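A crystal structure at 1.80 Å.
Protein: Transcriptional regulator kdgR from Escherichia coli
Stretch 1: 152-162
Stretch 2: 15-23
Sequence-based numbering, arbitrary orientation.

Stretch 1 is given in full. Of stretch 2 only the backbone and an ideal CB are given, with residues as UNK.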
# COMPACT_ATOMS: atom_id res chain seq x y z
N GLU A 152 -6.68 14.20 11.17
CA GLU A 152 -7.90 14.38 10.40
C GLU A 152 -7.67 14.12 8.92
O GLU A 152 -8.51 13.45 8.29
CB GLU A 152 -8.53 15.77 10.62
CG GLU A 152 -9.27 15.86 11.92
CD GLU A 152 -8.37 16.34 13.06
OE1 GLU A 152 -7.17 16.62 12.81
OE2 GLU A 152 -8.87 16.42 14.21
N ARG A 153 -6.58 14.63 8.35
CA ARG A 153 -6.31 14.34 6.94
C ARG A 153 -6.09 12.83 6.74
O ARG A 153 -6.66 12.21 5.84
CB ARG A 153 -5.12 15.12 6.38
CG ARG A 153 -4.91 14.92 4.87
CD ARG A 153 -3.71 15.68 4.32
NE ARG A 153 -3.88 17.12 4.53
CZ ARG A 153 -4.41 17.96 3.64
NH1 ARG A 153 -4.85 17.53 2.45
NH2 ARG A 153 -4.52 19.25 3.97
N LEU A 154 -5.27 12.24 7.63
CA LEU A 154 -5.02 10.78 7.56
C LEU A 154 -6.34 9.97 7.58
O LEU A 154 -6.56 9.12 6.72
CB LEU A 154 -4.12 10.37 8.72
CG LEU A 154 -3.98 8.86 8.93
CD1 LEU A 154 -3.30 8.30 7.73
CD2 LEU A 154 -3.18 8.61 10.19
N GLN A 155 -7.20 10.24 8.56
CA GLN A 155 -8.45 9.51 8.67
C GLN A 155 -9.39 9.71 7.45
O GLN A 155 -10.03 8.75 6.99
CB GLN A 155 -9.13 9.76 10.04
CG GLN A 155 -8.36 9.14 11.28
CD GLN A 155 -8.21 7.60 11.24
OE1 GLN A 155 -9.20 6.88 11.00
NE2 GLN A 155 -6.98 7.10 11.48
N GLU A 156 -9.46 10.94 6.93
CA GLU A 156 -10.26 11.21 5.72
C GLU A 156 -9.67 10.45 4.51
O GLU A 156 -10.39 9.80 3.74
CB GLU A 156 -10.29 12.72 5.45
CG GLU A 156 -10.90 13.12 4.09
CD GLU A 156 -11.53 14.52 4.08
OE1 GLU A 156 -12.10 14.95 5.11
OE2 GLU A 156 -11.43 15.19 3.03
N TYR A 157 -8.33 10.44 4.41
CA TYR A 157 -7.65 9.73 3.30
C TYR A 157 -7.90 8.24 3.41
O TYR A 157 -8.14 7.59 2.40
CB TYR A 157 -6.13 10.02 3.29
CG TYR A 157 -5.75 11.31 2.62
CD1 TYR A 157 -6.70 12.32 2.34
CD2 TYR A 157 -4.42 11.58 2.32
CE1 TYR A 157 -6.34 13.49 1.78
CE2 TYR A 157 -4.05 12.78 1.73
CZ TYR A 157 -5.02 13.73 1.48
OH TYR A 157 -4.64 14.90 0.90
N VAL A 158 -7.88 7.70 4.63
CA VAL A 158 -8.07 6.26 4.85
C VAL A 158 -9.51 5.90 4.45
O VAL A 158 -9.76 4.90 3.76
CB VAL A 158 -7.75 5.86 6.31
CG1 VAL A 158 -8.31 4.45 6.66
CG2 VAL A 158 -6.21 5.97 6.60
N ALA A 159 -10.44 6.77 4.86
CA ALA A 159 -11.86 6.54 4.59
C ALA A 159 -12.12 6.55 3.10
O ALA A 159 -12.78 5.63 2.57
CB ALA A 159 -12.73 7.57 5.33
N MET A 160 -11.52 7.50 2.38
CA MET A 160 -11.72 7.54 0.91
C MET A 160 -11.02 6.37 0.19
O MET A 160 -11.52 5.86 -0.83
CB MET A 160 -11.21 8.84 0.30
CG MET A 160 -11.98 10.10 0.76
SD MET A 160 -11.23 11.57 0.03
CE MET A 160 -9.87 11.87 1.12
N LEU A 161 -9.83 5.99 0.66
CA LEU A 161 -9.15 4.77 0.11
C LEU A 161 -10.05 3.53 0.29
O LEU A 161 -10.17 2.71 -0.64
CB LEU A 161 -7.80 4.55 0.83
CG LEU A 161 -6.70 5.42 0.29
CD1 LEU A 161 -5.48 5.33 1.25
CD2 LEU A 161 -6.30 5.02 -1.12
N HIS A 162 -10.61 3.35 1.48
CA HIS A 162 -11.45 2.19 1.78
C HIS A 162 -12.68 2.15 0.87
O HIS A 162 -13.03 1.09 0.31
CB HIS A 162 -11.88 2.18 3.23
CG HIS A 162 -10.86 1.57 4.14
ND1 HIS A 162 -10.15 0.43 3.81
CD2 HIS A 162 -10.47 1.90 5.39
CE1 HIS A 162 -9.34 0.11 4.80
NE2 HIS A 162 -9.52 0.98 5.78
N UNK A 15 -11.02 9.24 -9.41
CA UNK A 15 -11.87 9.81 -8.36
C UNK A 15 -11.11 10.31 -7.07
O UNK A 15 -11.35 11.42 -6.57
CB UNK A 15 -12.90 8.75 -7.96
N UNK A 16 -10.19 9.50 -6.57
CA UNK A 16 -9.34 9.96 -5.46
C UNK A 16 -8.48 11.17 -5.85
O UNK A 16 -8.29 12.07 -5.05
CB UNK A 16 -8.44 8.82 -4.99
N UNK A 17 -7.94 11.17 -7.06
CA UNK A 17 -7.12 12.28 -7.53
C UNK A 17 -7.98 13.56 -7.57
O UNK A 17 -7.58 14.61 -7.05
CB UNK A 17 -6.53 11.97 -8.91
N UNK A 18 -9.18 13.43 -8.16
CA UNK A 18 -10.17 14.51 -8.15
C UNK A 18 -10.47 15.01 -6.73
O UNK A 18 -10.52 16.23 -6.50
CB UNK A 18 -11.46 14.03 -8.81
N UNK A 19 -10.71 14.10 -5.79
CA UNK A 19 -11.08 14.52 -4.43
C UNK A 19 -9.89 15.07 -3.62
O UNK A 19 -10.07 15.90 -2.72
CB UNK A 19 -11.70 13.34 -3.68
N UNK A 20 -8.67 14.62 -3.92
CA UNK A 20 -7.55 14.89 -2.99
C UNK A 20 -6.40 15.65 -3.60
O UNK A 20 -5.56 16.19 -2.85
CB UNK A 20 -7.01 13.57 -2.43
N UNK A 21 -6.31 15.64 -4.93
CA UNK A 21 -5.18 16.16 -5.71
C UNK A 21 -3.83 15.47 -5.42
O UNK A 21 -2.78 16.00 -5.78
CB UNK A 21 -5.04 17.66 -5.44
N UNK A 22 -3.88 14.31 -4.77
CA UNK A 22 -2.66 13.60 -4.36
C UNK A 22 -2.26 12.60 -5.46
O UNK A 22 -3.08 12.34 -6.37
CB UNK A 22 -2.87 12.88 -3.03
N UNK A 23 -1.04 12.05 -5.35
CA UNK A 23 -0.55 10.99 -6.24
C UNK A 23 -1.20 9.69 -5.75
O UNK A 23 -1.11 9.36 -4.55
CB UNK A 23 0.98 10.90 -6.24

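The two helices run nearly antiparallel, at 156° with a closest axial approach of 10.9 Å. Position 15 is helical, and its ideal CB has nothing of stretch 1 within 5.5 Å; many residues would suit it, polar ones included. It is Glu15.

At position 16 the CA-to-CB bond points toward stretch 1, and the nearest CA across the gap is that of Met160, 7.2 Å from the CA here. Met160 and Leu161 offer an apolar surface just beyond reach of the CB, so a medium-sized or long apolar side chain, leucine, isoleucine or methionine, would fit. The residue is Leu16. Its two methyls diverge: CD2 lies 3.6 Å from Met160 CB, and CD1 lies 3.9 Å from Leu161 CD2.

Positions 17 and 18 are helical and out of reach of stretch 1, so stretch 1 places no restriction on them, and any residue that suits a helix would do as far as this contact goes. They are Ser17 and Arg18; the latter forms a salt bridge with Glu15, its NE 2.8 Å from Glu15 OE1, one turn back.

Position 19 points toward stretch 1, with its ideal CB 4.1 Å from Met160 SD. An apolar residue is favoured, from alanine to leucine or methionine. Leu19 adds a modest contact, its CD1 4.1 Å from Met160 SD.

The CB of position 20 also points toward stretch 1, 4.3 Å from Tyr157 CE1 and 4.9 Å from Met160 CE. A small or branched side chain, alanine, valine, serine or threonine, suits so close an approach. Thr20 places CG2 3.5 Å from Met160 CE and 3.9 Å from Tyr157 CE1, while OG1 donates a hydrogen bond to Leu16 O (2.7 Å), one turn back in the helix, and accepts one from the backbone N of position 22 (3.2 Å).

Position 21 leaves helical geometry with positive phi (61°), for which glycine and asparagine are the usual choices. Lys21 occupies it nonetheless, its side chain leading away from stretch 1.

Position 22 is extended (phi/psi -93/168°) and points toward stretch 1, its ideal CB 4.8 Å from Tyr157 OH. That hydroxyl and the nearby guanidinium of Arg153 favour an acceptor, preferably an acid, though glutamine could also reach. It is Glu22, whose OE2 accepts a short hydrogen bond from Tyr157 OH (2.6 Å) at the ring edge. Arg153 NH1 donates to Tyr157 OH (3.1 Å) but stays 4.3 Å from Glu22 OE2, contributing charge rather than a bond.

Position 23 is out of reach, so stretch 1 does not select its residue; it is Thr23.

Stretch 2 (15-23) ELSRLTKET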
# COMPACT_ATOMS: atom_id res chain seq x y z
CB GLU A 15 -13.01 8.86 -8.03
CG GLU A 15 -13.99 9.35 -6.96
CD GLU A 15 -15.02 10.38 -7.46
OE1 GLU A 15 -14.85 11.05 -8.51
OE2 GLU A 15 -16.04 10.51 -6.77
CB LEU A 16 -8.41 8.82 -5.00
CG LEU A 16 -9.09 7.69 -4.23
CD1 LEU A 16 -8.17 6.41 -4.26
CD2 LEU A 16 -9.46 8.14 -2.77
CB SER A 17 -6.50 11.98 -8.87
OG SER A 17 -5.96 13.14 -9.51
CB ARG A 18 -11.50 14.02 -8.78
CG ARG A 18 -12.53 15.13 -9.01
CD ARG A 18 -13.85 14.55 -9.55
NE ARG A 18 -14.60 13.85 -8.52
CZ ARG A 18 -15.33 14.43 -7.57
NH1 ARG A 18 -15.40 15.75 -7.49
NH2 ARG A 18 -15.99 13.71 -6.69
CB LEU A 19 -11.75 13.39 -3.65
CG LEU A 19 -13.09 12.76 -4.14
CD1 LEU A 19 -13.27 11.36 -3.52
CD2 LEU A 19 -14.26 13.59 -3.84
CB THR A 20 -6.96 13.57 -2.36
OG1 THR A 20 -6.29 12.82 -3.37
CG2 THR A 20 -8.00 12.73 -1.69
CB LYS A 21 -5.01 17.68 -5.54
CG LYS A 21 -6.29 18.46 -5.72
CD LYS A 21 -6.48 18.89 -7.15
CE LYS A 21 -6.89 20.37 -7.17
NZ LYS A 21 -8.08 20.59 -8.02
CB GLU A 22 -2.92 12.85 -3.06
CG GLU A 22 -3.29 13.71 -1.80
CD GLU A 22 -2.11 14.52 -1.21
OE1 GLU A 22 -1.01 14.47 -1.77
OE2 GLU A 22 -2.32 15.21 -0.18
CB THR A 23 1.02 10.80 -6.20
OG1 THR A 23 1.70 12.04 -6.41
CG2 THR A 23 1.49 9.82 -7.28
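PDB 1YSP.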